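Local coordinates for peptidase M16 inactive domain family protein (Pseudomonas fluorescens, PDB 3GWB) that probably acts in the M16 peptidase family, where a hydrolase role and metal binding are likely but uncertain for this inactive-domain protein, at residues D37-D49 and F187-A200. Residues are numbered along the deposited sequence; the frame is centred on the assembly and turned at random.
Sequences DLRLIFAAGSSQD and FHAKAYAAGNVVIA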
ATOM      1  N   ASP A  37      20.818   3.708  -4.855  1.00 11.58           N
ATOM      2  CA  ASP A  37      19.874   2.608  -4.904  1.00 13.57           C
ATOM      3  C   ASP A  37      20.567   1.377  -5.461  1.00 14.11           C
ATOM      4  O   ASP A  37      21.225   1.447  -6.500  1.00 11.45           O
ATOM      5  CB  ASP A  37      18.691   2.954  -5.805  1.00 18.21           C
ATOM      6  CG  ASP A  37      17.784   4.001  -5.195  1.00 25.13           C
ATOM      7  OD1 ASP A  37      16.731   4.299  -5.793  1.00 30.22           O
ATOM      8  OD2 ASP A  37      18.124   4.527  -4.118  1.00 29.01           O
ATOM      9  N   LEU A  38      20.428   0.267  -4.741  1.00 12.19           N
ATOM     10  CA  LEU A  38      20.985  -1.017  -5.147  1.00 11.81           C
ATOM     11  C   LEU A  38      19.788  -1.933  -5.367  1.00 12.18           C
ATOM     12  O   LEU A  38      18.927  -2.062  -4.496  1.00 11.97           O
ATOM     13  CB  LEU A  38      21.890  -1.586  -4.050  1.00 11.30           C
ATOM     14  CG  LEU A  38      22.385  -3.029  -4.197  1.00 10.93           C
ATOM     15  CD1 LEU A  38      23.202  -3.173  -5.472  1.00  8.81           C
ATOM     16  CD2 LEU A  38      23.230  -3.404  -2.976  1.00  7.74           C
ATOM     17  N   ARG A  39      19.728  -2.566  -6.529  1.00  9.13           N
ATOM     18  CA  ARG A  39      18.618  -3.450  -6.836  1.00 10.35           C
ATOM     19  C   ARG A  39      19.158  -4.759  -7.393  1.00  9.38           C
ATOM     20  O   ARG A  39      20.025  -4.764  -8.268  1.00  9.57           O
ATOM     21  CB  ARG A  39      17.692  -2.767  -7.849  1.00 13.01           C
ATOM     22  CG  ARG A  39      16.365  -3.468  -8.122  1.00 14.15           C
ATOM     23  CD  ARG A  39      15.546  -2.632  -9.104  1.00 16.84           C
ATOM     24  NE  ARG A  39      14.274  -3.247  -9.489  1.00 15.32           N
ATOM     25  CZ  ARG A  39      13.186  -3.276  -8.726  1.00 19.82           C
ATOM     26  NH1 ARG A  39      13.199  -2.725  -7.519  1.00 16.66           N
ATOM     27  NH2 ARG A  39      12.077  -3.851  -9.179  1.00 17.76           N
ATOM     28  N   LEU A  40      18.663  -5.863  -6.850  1.00 10.98           N
ATOM     29  CA  LEU A  40      19.072  -7.197  -7.282  1.00  9.56           C
ATOM     30  C   LEU A  40      17.872  -7.868  -7.921  1.00  9.83           C
ATOM     31  O   LEU A  40      16.806  -7.979  -7.315  1.00 10.98           O
ATOM     32  CB  LEU A  40      19.555  -8.030  -6.090  1.00 11.89           C
ATOM     33  CG  LEU A  40      21.001  -7.880  -5.598  1.00 16.60           C
ATOM     34  CD1 LEU A  40      21.393  -6.416  -5.482  1.00 17.56           C
ATOM     35  CD2 LEU A  40      21.139  -8.591  -4.256  1.00 15.70           C
ATOM     36  N   ILE A  41      18.043  -8.304  -9.160  1.00  8.57           N
ATOM     37  CA  ILE A  41      16.969  -8.968  -9.869  1.00  8.89           C
ATOM     38  C   ILE A  41      17.387 -10.409 -10.115  1.00  8.96           C
ATOM     39  O   ILE A  41      18.371 -10.652 -10.811  1.00  6.92           O
ATOM     40  CB  ILE A  41      16.682  -8.289 -11.239  1.00  9.36           C
ATOM     41  CG1 ILE A  41      16.311  -6.813 -11.048  1.00 13.41           C
ATOM     42  CG2 ILE A  41      15.520  -8.984 -11.910  1.00 10.30           C
ATOM     43  CD1 ILE A  41      17.451  -5.937 -10.551  1.00 16.68           C
ATOM     44  N   PHE A  42      16.656 -11.354  -9.531  1.00  7.94           N
ATOM     45  CA  PHE A  42      16.947 -12.777  -9.688  1.00  7.30           C
ATOM     46  C   PHE A  42      15.900 -13.419 -10.583  1.00  7.70           C
ATOM     47  O   PHE A  42      14.743 -13.006 -10.581  1.00  9.51           O
ATOM     48  CB  PHE A  42      16.881 -13.520  -8.339  1.00  7.59           C
ATOM     49  CG  PHE A  42      17.842 -13.012  -7.300  1.00  7.84           C
ATOM     50  CD1 PHE A  42      19.037 -13.664  -7.077  1.00  5.39           C
ATOM     51  CD2 PHE A  42      17.530 -11.889  -6.529  1.00  8.49           C
ATOM     52  CE1 PHE A  42      19.916 -13.218  -6.101  1.00  7.03           C
ATOM     53  CE2 PHE A  42      18.408 -11.434  -5.547  1.00  7.97           C
ATOM     54  CZ  PHE A  42      19.602 -12.100  -5.334  1.00  5.59           C
ATOM     55  N   ALA A  43      16.309 -14.422 -11.352  1.00  8.08           N
ATOM     56  CA  ALA A  43      15.365 -15.174 -12.174  1.00  9.87           C
ATOM     57  C   ALA A  43      14.799 -16.185 -11.174  1.00 10.59           C
ATOM     58  O   ALA A  43      15.056 -17.395 -11.268  1.00 11.46           O
ATOM     59  CB  ALA A  43      16.093 -15.889 -13.300  1.00  8.75           C
ATOM     60  N   ALA A  44      14.049 -15.671 -10.200  1.00 10.41           N
ATOM     61  CA  ALA A  44      13.456 -16.482  -9.137  1.00 10.17           C
ATOM     62  C   ALA A  44      11.971 -16.187  -8.903  1.00 12.17           C
ATOM     63  O   ALA A  44      11.514 -16.115  -7.759  1.00 11.73           O
ATOM     64  CB  ALA A  44      14.227 -16.263  -7.838  1.00 10.02           C
ATOM     65  N   GLY A  45      11.223 -16.006  -9.985  1.00 11.98           N
ATOM     66  CA  GLY A  45       9.798 -15.744  -9.862  1.00 10.39           C
ATOM     67  C   GLY A  45       9.018 -17.042  -9.813  1.00 11.96           C
ATOM     68  O   GLY A  45       9.604 -18.120  -9.802  1.00  8.99           O
ATOM     69  N   SER A  46       7.693 -16.942  -9.801  1.00 10.55           N
ATOM     70  CA  SER A  46       6.839 -18.115  -9.725  1.00 12.16           C
ATOM     71  C   SER A  46       7.014 -19.084 -10.893  1.00 12.13           C
ATOM     72  O   SER A  46       6.680 -20.269 -10.780  1.00 10.24           O
ATOM     73  CB  SER A  46       5.370 -17.691  -9.602  1.00 12.44           C
ATOM     74  OG  SER A  46       4.957 -16.909 -10.709  1.00 16.18           O
ATOM     75  N   SER A  47       7.554 -18.593 -12.003  1.00 13.77           N
ATOM     76  CA  SER A  47       7.770 -19.444 -13.168  1.00 15.10           C
ATOM     77  C   SER A  47       8.791 -20.541 -12.847  1.00 16.24           C
ATOM     78  O   SER A  47       8.932 -21.510 -13.592  1.00 17.63           O
ATOM     79  CB  SER A  47       8.247 -18.608 -14.370  1.00 15.74           C
ATOM     80  OG  SER A  47       9.521 -18.018 -14.144  1.00 16.18           O
ATOM     81  N   GLN A  48       9.494 -20.387 -11.726  1.00 15.40           N
ATOM     82  CA  GLN A  48      10.491 -21.365 -11.303  1.00 17.35           C
ATOM     83  C   GLN A  48       9.931 -22.280 -10.214  1.00 18.06           C
ATOM     84  O   GLN A  48      10.638 -23.152  -9.713  1.00 17.67           O
ATOM     85  CB  GLN A  48      11.746 -20.667 -10.763  1.00 17.48           C
ATOM     86  CG  GLN A  48      12.501 -19.791 -11.762  1.00 16.95           C
ATOM     87  CD  GLN A  48      12.912 -20.530 -13.028  1.00 19.01           C
ATOM     88  OE1 GLN A  48      13.215 -21.726 -13.004  1.00 19.18           O
ATOM     89  NE2 GLN A  48      12.945 -19.809 -14.140  1.00 20.65           N
ATOM     90  N   ASP A  49       8.665 -22.079  -9.858  1.00 18.57           N
ATOM     91  CA  ASP A  49       8.010 -22.874  -8.818  1.00 20.01           C
ATOM     92  C   ASP A  49       8.092 -24.382  -9.016  1.00 21.45           C
ATOM     93  O   ASP A  49       8.292 -25.129  -8.059  1.00 19.72           O
ATOM     94  CB  ASP A  49       6.528 -22.495  -8.693  1.00 20.09           C
ATOM     95  CG  ASP A  49       6.304 -21.244  -7.862  1.00 22.99           C
ATOM     96  OD1 ASP A  49       7.254 -20.782  -7.190  1.00 23.40           O
ATOM     97  OD2 ASP A  49       5.163 -20.729  -7.873  1.00 21.98           O
ATOM     98  N   PHE A 187      15.454 -24.055  -2.788  1.00 10.53           N
ATOM     99  CA  PHE A 187      15.068 -23.100  -3.823  1.00  9.75           C
ATOM    100  C   PHE A 187      16.010 -21.898  -3.800  1.00  9.77           C
ATOM    101  O   PHE A 187      16.448 -21.420  -4.846  1.00 11.69           O
ATOM    102  CB  PHE A 187      13.635 -22.604  -3.624  1.00 10.55           C
ATOM    103  CG  PHE A 187      13.169 -21.670  -4.707  1.00 12.76           C
ATOM    104  CD1 PHE A 187      12.857 -22.162  -5.973  1.00  9.83           C
ATOM    105  CD2 PHE A 187      13.120 -20.295  -4.492  1.00 12.82           C
ATOM    106  CE1 PHE A 187      12.489 -21.301  -7.001  1.00 11.58           C
ATOM    107  CE2 PHE A 187      12.750 -19.423  -5.522  1.00 13.88           C
ATOM    108  CZ  PHE A 187      12.444 -19.927  -6.776  1.00 12.07           C
ATOM    109  N   HIS A 188      16.311 -21.408  -2.601  1.00  7.80           N
ATOM    110  CA  HIS A 188      17.206 -20.263  -2.435  1.00  8.70           C
ATOM    111  C   HIS A 188      18.612 -20.533  -2.978  1.00 10.05           C
ATOM    112  O   HIS A 188      19.195 -19.688  -3.656  1.00  9.06           O
ATOM    113  CB  HIS A 188      17.282 -19.880  -0.953  1.00  7.12           C
ATOM    114  CG  HIS A 188      18.103 -18.658  -0.681  1.00  6.17           C
ATOM    115  ND1 HIS A 188      19.444 -18.717  -0.368  1.00  7.69           N
ATOM    116  CD2 HIS A 188      17.785 -17.345  -0.722  1.00  3.75           C
ATOM    117  CE1 HIS A 188      19.917 -17.490  -0.232  1.00  2.67           C
ATOM    118  NE2 HIS A 188      18.928 -16.640  -0.443  1.00  5.11           N
ATOM    119  N   ALA A 189      19.148 -21.716  -2.689  1.00 10.94           N
ATOM    120  CA  ALA A 189      20.492 -22.078  -3.143  1.00 12.12           C
ATOM    121  C   ALA A 189      20.564 -22.146  -4.670  1.00 12.54           C
ATOM    122  O   ALA A 189      21.613 -21.899  -5.276  1.00 10.98           O
ATOM    123  CB  ALA A 189      20.897 -23.420  -2.540  1.00 15.52           C
ATOM    124  N   LYS A 190      19.435 -22.474  -5.280  1.00 10.97           N
ATOM    125  CA  LYS A 190      19.334 -22.591  -6.728  1.00 12.55           C
ATOM    126  C   LYS A 190      18.968 -21.290  -7.448  1.00 12.24           C
ATOM    127  O   LYS A 190      19.627 -20.892  -8.410  1.00 12.80           O
ATOM    128  CB  LYS A 190      18.286 -23.654  -7.074  1.00 15.16           C
ATOM    129  CG  LYS A 190      17.941 -23.748  -8.554  1.00 15.78           C
ATOM    130  CD  LYS A 190      17.026 -24.945  -8.852  1.00 19.15           C
ATOM    131  CE  LYS A 190      15.627 -24.764  -8.291  1.00 18.80           C
ATOM    132  NZ  LYS A 190      14.937 -23.612  -8.944  1.00 22.48           N
ATOM    133  N   ALA A 191      17.912 -20.633  -6.975  1.00 11.17           N
ATOM    134  CA  ALA A 191      17.413 -19.415  -7.612  1.00  9.01           C
ATOM    135  C   ALA A 191      18.091 -18.117  -7.200  1.00  8.72           C
ATOM    136  O   ALA A 191      18.071 -17.137  -7.946  1.00  5.99           O
ATOM    137  CB  ALA A 191      15.900 -19.311  -7.389  1.00  8.91           C
ATOM    138  N   TYR A 192      18.683 -18.087  -6.014  1.00  7.75           N
ATOM    139  CA  TYR A 192      19.353 -16.871  -5.585  1.00  7.16           C
ATOM    140  C   TYR A 192      20.863 -16.946  -5.777  1.00  7.76           C
ATOM    141  O   TYR A 192      21.619 -16.142  -5.229  1.00  7.21           O
ATOM    142  CB  TYR A 192      18.988 -16.551  -4.133  1.00  7.18           C
ATOM    143  CG  TYR A 192      17.592 -15.961  -4.007  1.00  8.92           C
ATOM    144  CD1 TYR A 192      16.459 -16.751  -4.221  1.00  5.65           C
ATOM    145  CD2 TYR A 192      17.406 -14.608  -3.736  1.00  7.49           C
ATOM    146  CE1 TYR A 192      15.182 -16.208  -4.173  1.00  8.45           C
ATOM    147  CE2 TYR A 192      16.123 -14.049  -3.685  1.00  8.33           C
ATOM    148  CZ  TYR A 192      15.020 -14.859  -3.907  1.00  9.92           C
ATOM    149  OH  TYR A 192      13.759 -14.314  -3.875  1.00 10.29           O
ATOM    150  N   ALA A 193      21.302 -17.916  -6.574  1.00  7.39           N
ATOM    151  CA  ALA A 193      22.723 -18.084  -6.865  1.00 10.09           C
ATOM    152  C   ALA A 193      23.227 -16.834  -7.599  1.00 10.00           C
ATOM    153  O   ALA A 193      22.501 -16.221  -8.385  1.00  9.24           O
ATOM    154  CB  ALA A 193      22.945 -19.341  -7.720  1.00  9.10           C
ATOM    155  N   ALA A 194      24.468 -16.456  -7.329  1.00 11.18           N
ATOM    156  CA  ALA A 194      25.071 -15.276  -7.936  1.00 11.68           C
ATOM    157  C   ALA A 194      24.998 -15.259  -9.463  1.00 12.46           C
ATOM    158  O   ALA A 194      24.800 -14.208 -10.070  1.00 14.08           O
ATOM    159  CB  ALA A 194      26.514 -15.154  -7.479  1.00 10.17           C
ATOM    160  N   GLY A 195      25.163 -16.418 -10.089  1.00 13.50           N
ATOM    161  CA  GLY A 195      25.101 -16.466 -11.539  1.00 12.38           C
ATOM    162  C   GLY A 195      23.703 -16.217 -12.082  1.00 13.12           C
ATOM    163  O   GLY A 195      23.526 -16.029 -13.286  1.00 14.86           O
ATOM    164  N   ASN A 196      22.712 -16.196 -11.192  1.00  9.62           N
ATOM    165  CA  ASN A 196      21.312 -16.001 -11.576  1.00 10.21           C
ATOM    166  C   ASN A 196      20.773 -14.615 -11.216  1.00 10.70           C
ATOM    167  O   ASN A 196      19.560 -14.393 -11.221  1.00 13.08           O
ATOM    168  CB  ASN A 196      20.452 -17.073 -10.885  1.00  9.97           C
ATOM    169  CG  ASN A 196      19.099 -17.257 -11.539  1.00 11.82           C
ATOM    170  OD1 ASN A 196      19.007 -17.424 -12.752  1.00 12.78           O
ATOM    171  ND2 ASN A 196      18.037 -17.247 -10.730  1.00  9.64           N
ATOM    172  N   VAL A 197      21.666 -13.682 -10.909  1.00  8.91           N
ATOM    173  CA  VAL A 197      21.224 -12.347 -10.522  1.00  8.73           C
ATOM    174  C   VAL A 197      21.780 -11.198 -11.357  1.00  9.23           C
ATOM    175  O   VAL A 197      22.858 -11.294 -11.954  1.00  9.27           O
ATOM    176  CB  VAL A 197      21.582 -12.064  -9.042  1.00  8.60           C
ATOM    177  CG1 VAL A 197      23.079 -11.766  -8.923  1.00  5.40           C
ATOM    178  CG2 VAL A 197      20.736 -10.891  -8.503  1.00  6.03           C
ATOM    179  N   VAL A 198      21.018 -10.111 -11.399  1.00  7.75           N
ATOM    180  CA  VAL A 198      21.426  -8.893 -12.085  1.00  7.80           C
ATOM    181  C   VAL A 198      21.604  -7.867 -10.975  1.00  7.72           C
ATOM    182  O   VAL A 198      20.716  -7.700 -10.150  1.00  7.98           O
ATOM    183  CB  VAL A 198      20.342  -8.365 -13.048  1.00  8.98           C
ATOM    184  CG1 VAL A 198      20.751  -6.984 -13.575  1.00  7.82           C
ATOM    185  CG2 VAL A 198      20.162  -9.335 -14.209  1.00  7.49           C
ATOM    186  N   ILE A 199      22.743  -7.186 -10.956  1.00  8.03           N
ATOM    187  CA  ILE A 199      23.025  -6.189  -9.926  1.00  9.25           C
ATOM    188  C   ILE A 199      22.981  -4.795 -10.536  1.00  7.24           C
ATOM    189  O   ILE A 199      23.829  -4.448 -11.352  1.00  9.52           O
ATOM    190  CB  ILE A 199      24.419  -6.432  -9.303  1.00  8.58           C
ATOM    191  CG1 ILE A 199      24.444  -7.799  -8.623  1.00  9.08           C
ATOM    192  CG2 ILE A 199      24.757  -5.339  -8.304  1.00 10.32           C
ATOM    193  CD1 ILE A 199      25.836  -8.240  -8.228  1.00 10.96           C
ATOM    194  N   ALA A 200      21.989  -4.000 -10.143  1.00  8.29           N
ATOM    195  CA  ALA A 200      21.833  -2.647 -10.666  1.00  6.05           C
ATOM    196  C   ALA A 200      22.118  -1.637  -9.563  1.00  7.74           C
ATOM    197  O   ALA A 200      21.614  -1.768  -8.454  1.00  6.19           O
ATOM    198  CB  ALA A 200      20.413  -2.461 -11.205  1.00  7.49           C
TER
HETATM  199  O   HOH W   1      11.942 -15.889  -4.971  1.00 13.34           O
HETATM  200  O   HOH W   2      12.950 -23.827 -10.855  1.00 43.06           O
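Two central strands of the six-stranded mixed sheet, 35-42 and 197-203, pair here, and the helix 181-191 that leads into the second packs against the loop that follows the first. The short segments run antiparallel at 163°. R39 with A200 and I41 with V198 are hydrogen-bonded pairs, R39 N reaching A200 O at 2.8 Å, while L40-I199 and F42-V197 are non-hydrogen-bonded. Beyond the last pair, A43 N still bonds N196 O, a longer link of 3.3 Å.

On the face carrying L40 and F42, the F42 ring is sandwiched. V197 CG2 sits over its centre, 3.4 Å from the ring centroid and 10° off the normal, a CH-pi contact; V197 places this methyl there by holding it anti to its own backbone N. Y192 CD2 covers the opposite face, the two ring planes inclined at 37°. An alanine in place of F42 would probably leave V197 CG2 and Y192 facing a gap and the tyrosine ring freer to shift.

Past the strand, A44 CB meets A191 CB at 3.5 Å. The N196 amide joins turn to helix end: ND2 donates to A191 O at 2.8 Å and to A43 O at 3.0 Å, both acceptors near the amide plane, although ND2 approaches A43 O from well above that carbonyl's plane. N196 OD1 accepts from L227 N, and together these three bonds should fix the rotation of the amide. One water bridges A44 O and Y192 OH, the hydroxyl also bonding N60. With two acceptors for ND2 and a donor for OD1, the buried N196 amide is satisfied at both ends while it ties the helix terminus to the strand exit.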